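Local coordinates for GTP pyrophosphokinase (Chlorobaculum tepidum, PDB 3IBW), which probably makes the alarmone (p)ppGpp by transferring pyrophosphate from ATP to GTP, the crystallised fragment being its presumably regulatory ACT domain, at residues D3-R9 / N48-K54. The protein carries 1 engineered substitution. Sequence-based numbering, arbitrary orientation.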
ATOM      1  N   ASP A   3      16.602   1.362 -13.768  1.00 32.38           N
ATOM      2  CA  ASP A   3      15.226   1.013 -13.424  1.00 30.41           C
ATOM      3  C   ASP A   3      14.184   1.503 -14.417  1.00 29.06           C
ATOM      4  O   ASP A   3      14.306   2.597 -14.965  1.00 31.42           O
ATOM      5  CB  ASP A   3      14.880   1.536 -12.022  1.00 32.34           C
ATOM      6  CG  ASP A   3      15.656   0.830 -10.921  1.00 34.27           C
ATOM      7  OD1 ASP A   3      16.569   0.038 -11.237  1.00 37.70           O
ATOM      8  OD2 ASP A   3      15.352   1.078  -9.732  1.00 40.85           O
ATOM      9  N   PHE A   4      13.169   0.678 -14.663  1.00 24.43           N
ATOM     10  CA  PHE A   4      12.094   1.053 -15.574  1.00 21.33           C
ATOM     11  C   PHE A   4      10.756   0.881 -14.860  1.00 21.21           C
ATOM     12  O   PHE A   4      10.658   0.154 -13.867  1.00 16.59           O
ATOM     13  CB  PHE A   4      12.128   0.208 -16.858  1.00 21.89           C
ATOM     14  CG  PHE A   4      11.716  -1.219 -16.660  1.00 21.12           C
ATOM     15  CD1 PHE A   4      10.470  -1.665 -17.091  1.00 15.76           C
ATOM     16  CD2 PHE A   4      12.567  -2.117 -16.026  1.00 20.81           C
ATOM     17  CE1 PHE A   4      10.080  -2.988 -16.896  1.00 18.52           C
ATOM     18  CE2 PHE A   4      12.187  -3.438 -15.825  1.00 24.60           C
ATOM     19  CZ  PHE A   4      10.938  -3.874 -16.259  1.00 19.97           C
ATOM     20  N   LEU A   5       9.732   1.558 -15.367  1.00 18.42           N
ATOM     21  CA  LEU A   5       8.406   1.500 -14.767  1.00 19.38           C
ATOM     22  C   LEU A   5       7.635   0.267 -15.210  1.00 16.86           C
ATOM     23  O   LEU A   5       7.486   0.014 -16.409  1.00 15.96           O
ATOM     24  CB  LEU A   5       7.609   2.760 -15.135  1.00 19.22           C
ATOM     25  CG  LEU A   5       6.282   2.973 -14.397  1.00 25.21           C
ATOM     26  CD1 LEU A   5       6.554   3.271 -12.923  1.00 26.63           C
ATOM     27  CD2 LEU A   5       5.518   4.122 -15.041  1.00 31.78           C
ATOM     28  N   ALA A   6       7.154  -0.504 -14.235  1.00 16.62           N
ATOM     29  CA  ALA A   6       6.375  -1.705 -14.507  1.00 14.71           C
ATOM     30  C   ALA A   6       5.106  -1.711 -13.655  1.00 17.05           C
ATOM     31  O   ALA A   6       5.061  -1.104 -12.582  1.00 15.84           O
ATOM     32  CB  ALA A   6       7.192  -2.957 -14.214  1.00 11.76           C
ATOM     33  N   GLY A   7       4.078  -2.398 -14.147  1.00 15.78           N
ATOM     34  CA  GLY A   7       2.823  -2.484 -13.425  1.00 16.01           C
ATOM     35  C   GLY A   7       2.507  -3.920 -13.050  1.00 16.05           C
ATOM     36  O   GLY A   7       2.817  -4.848 -13.803  1.00 14.50           O
ATOM     37  N   ILE A   8       1.894  -4.101 -11.882  1.00 13.69           N
ATOM     38  CA  ILE A   8       1.514  -5.425 -11.389  1.00 12.78           C
ATOM     39  C   ILE A   8       0.083  -5.345 -10.855  1.00 12.58           C
ATOM     40  O   ILE A   8      -0.259  -4.408 -10.134  1.00 13.64           O
ATOM     41  CB  ILE A   8       2.396  -5.893 -10.193  1.00 14.12           C
ATOM     42  CG1 ILE A   8       3.870  -5.971 -10.592  1.00 13.40           C
ATOM     43  CG2 ILE A   8       1.912  -7.256  -9.695  1.00 12.54           C
ATOM     44  CD1 ILE A   8       4.781  -6.304  -9.420  1.00 14.33           C
ATOM     45  N   ARG A   9      -0.748  -6.318 -11.210  1.00 10.75           N
ATOM     46  CA  ARG A   9      -2.117  -6.344 -10.716  1.00  9.35           C
ATOM     47  C   ARG A   9      -2.329  -7.607  -9.893  1.00 11.46           C
ATOM     48  O   ARG A   9      -2.037  -8.714 -10.352  1.00 10.48           O
ATOM     49  CB  ARG A   9      -3.123  -6.312 -11.865  1.00  9.20           C
ATOM     50  CG  ARG A   9      -4.569  -6.528 -11.412  1.00 14.12           C
ATOM     51  CD  ARG A   9      -5.538  -6.142 -12.513  1.00 20.89           C
ATOM     52  NE  ARG A   9      -6.926  -6.496 -12.220  1.00 17.35           N
ATOM     53  CZ  ARG A   9      -7.777  -5.735 -11.542  1.00 21.02           C
ATOM     54  NH1 ARG A   9      -7.388  -4.564 -11.055  1.00 17.14           N
ATOM     55  NH2 ARG A   9      -9.033  -6.131 -11.377  1.00 20.71           N
ATOM     56  N   ASN A  48      -3.579  -2.489  -7.978  1.00 10.20           N
ATOM     57  CA  ASN A  48      -2.748  -2.161  -9.133  1.00 12.71           C
ATOM     58  C   ASN A  48      -1.556  -1.409  -8.544  1.00 14.65           C
ATOM     59  O   ASN A  48      -1.718  -0.394  -7.867  1.00 13.80           O
ATOM     60  CB  ASN A  48      -3.497  -1.276 -10.132  1.00 13.93           C
ATOM     61  CG  ASN A  48      -4.472  -2.061 -10.988  1.00 20.69           C
ATOM     62  OD1 ASN A  48      -4.607  -3.278 -10.851  1.00 20.66           O
ATOM     63  ND2 ASN A  48      -5.156  -1.364 -11.883  1.00 24.50           N
ATOM     64  N   LEU A  49      -0.363  -1.920  -8.817  1.00 14.47           N
ATOM     65  CA  LEU A  49       0.878  -1.361  -8.303  1.00 15.81           C
ATOM     66  C   LEU A  49       1.807  -0.956  -9.437  1.00 16.07           C
ATOM     67  O   LEU A  49       1.993  -1.721 -10.384  1.00 15.66           O
ATOM     68  CB  LEU A  49       1.564  -2.429  -7.430  1.00 15.25           C
ATOM     69  CG  LEU A  49       3.039  -2.333  -7.017  1.00 19.98           C
ATOM     70  CD1 LEU A  49       3.224  -1.197  -6.024  1.00 15.52           C
ATOM     71  CD2 LEU A  49       3.484  -3.653  -6.392  1.00 15.93           C
HETATM   72  N   MSE A  50       2.356   0.256  -9.366  1.00 13.94           N
HETATM   73  CA  MSE A  50       3.320   0.711 -10.369  1.00 15.26           C
HETATM   74  C   MSE A  50       4.611   0.896  -9.584  1.00 12.03           C
HETATM   75  O   MSE A  50       4.641   1.594  -8.568  1.00 12.48           O
HETATM   76  CB  MSE A  50       2.919   2.045 -10.998  1.00 17.78           C
HETATM   77  CG  MSE A  50       1.606   2.006 -11.750  1.00 31.42           C
HETATM   78 SE   MSE A  50       1.674   0.913 -13.336  1.00 63.04          SE
HETATM   79  CE  MSE A  50       3.408   1.446 -14.021  1.00 25.71           C
ATOM     80  N   ILE A  51       5.680   0.277 -10.068  1.00 11.45           N
ATOM     81  CA  ILE A  51       6.972   0.341  -9.401  1.00 13.27           C
ATOM     82  C   ILE A  51       8.089   0.531 -10.413  1.00 16.76           C
ATOM     83  O   ILE A  51       7.899   0.261 -11.603  1.00 17.87           O
ATOM     84  CB  ILE A  51       7.289  -0.995  -8.659  1.00 16.16           C
ATOM     85  CG1 ILE A  51       7.264  -2.170  -9.657  1.00 17.46           C
ATOM     86  CG2 ILE A  51       6.293  -1.245  -7.543  1.00 15.45           C
ATOM     87  CD1 ILE A  51       7.809  -3.470  -9.087  1.00 25.19           C
ATOM     88  N   PHE A  52       9.233   1.026  -9.940  1.00 18.71           N
ATOM     89  CA  PHE A  52      10.424   1.155 -10.779  1.00 21.27           C
ATOM     90  C   PHE A  52      11.235  -0.080 -10.366  1.00 22.16           C
ATOM     91  O   PHE A  52      11.519  -0.294  -9.181  1.00 24.34           O
ATOM     92  CB  PHE A  52      11.188   2.449 -10.501  1.00 22.33           C
ATOM     93  CG  PHE A  52      10.638   3.619 -11.243  1.00 27.88           C
ATOM     94  CD1 PHE A  52      10.778   3.717 -12.623  1.00 32.84           C
ATOM     95  CD2 PHE A  52       9.961   4.616 -10.573  1.00 37.41           C
ATOM     96  CE1 PHE A  52      10.233   4.792 -13.317  1.00 31.67           C
ATOM     97  CE2 PHE A  52       9.408   5.694 -11.262  1.00 34.46           C
ATOM     98  CZ  PHE A  52       9.552   5.786 -12.630  1.00 35.30           C
ATOM     99  N   VAL A  53      11.604  -0.889 -11.352  1.00 19.42           N
ATOM    100  CA  VAL A  53      12.318  -2.126 -11.090  1.00 17.80           C
ATOM    101  C   VAL A  53      13.539  -2.277 -11.987  1.00 18.90           C
ATOM    102  O   VAL A  53      13.579  -1.754 -13.099  1.00 15.13           O
ATOM    103  CB  VAL A  53      11.320  -3.321 -11.248  1.00 20.83           C
ATOM    104  CG1 VAL A  53      10.814  -3.398 -12.669  1.00 19.69           C
ATOM    105  CG2 VAL A  53      11.961  -4.612 -10.819  1.00 19.76           C
ATOM    106  N   LYS A  54      14.530  -2.996 -11.475  1.00 21.44           N
ATOM    107  CA  LYS A  54      15.798  -3.227 -12.161  1.00 22.38           C
ATOM    108  C   LYS A  54      15.716  -3.836 -13.546  1.00 21.48           C
ATOM    109  O   LYS A  54      16.266  -3.307 -14.513  1.00 19.18           O
ATOM    110  CB  LYS A  54      16.684  -4.119 -11.287  1.00 24.35           C
ATOM    111  CG  LYS A  54      18.079  -4.373 -11.827  1.00 29.31           C
ATOM    112  CD  LYS A  54      18.947  -5.118 -10.814  1.00 31.64           C
ATOM    113  CE  LYS A  54      18.580  -6.591 -10.718  1.00 35.33           C
ATOM    114  NZ  LYS A  54      19.680  -7.392 -10.097  1.00 39.87           N
TER
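Leu5 lays its CD1 methyl over one face of the Phe52 ring, 3.9 Å from the ring centroid, in a CH-pi contact. Leu5 CG also meets CE of Met50, a selenomethionine, at 3.3 Å. The side chain of Met50 bends over Gly7, with SE 3.6 Å from Gly7 CA. A beta carbon on Gly7 would lie only 3.0 Å from that SE and would clash. Farther along this face, Arg9 NH1 donates a hydrogen bond to Asn48 OD1 (3.1 Å).

The other face of the pair is apolar and largely buried. It carries Phe4, Ala6 and Ile8 from one strand and Leu49, Ile51 and Val53 from the other. Phe4 CE2 reaches Val53 CG1 at 3.4 Å, and Ile8 CD1 lies 4.2 Å from Ile51 CD1. Helix 56-67 packs on this face through Leu59 and Leu62.

The backbones run antiparallel. Phe4 with Val53, Ala6 with Ile51, and Ile8 with Leu49 are hydrogen-bonded pairs. Each forms two N-H...O bonds, as in Ala6 N to Ile51 O at 2.8 Å. Strands 32-41 and 72-78 flank the pair, so these are the two central strands. The order 2-3-1-4 of this antiparallel sheet, with its beta-alpha-beta-beta-alpha-beta topology, is that of the ferredoxin-like ACT fold.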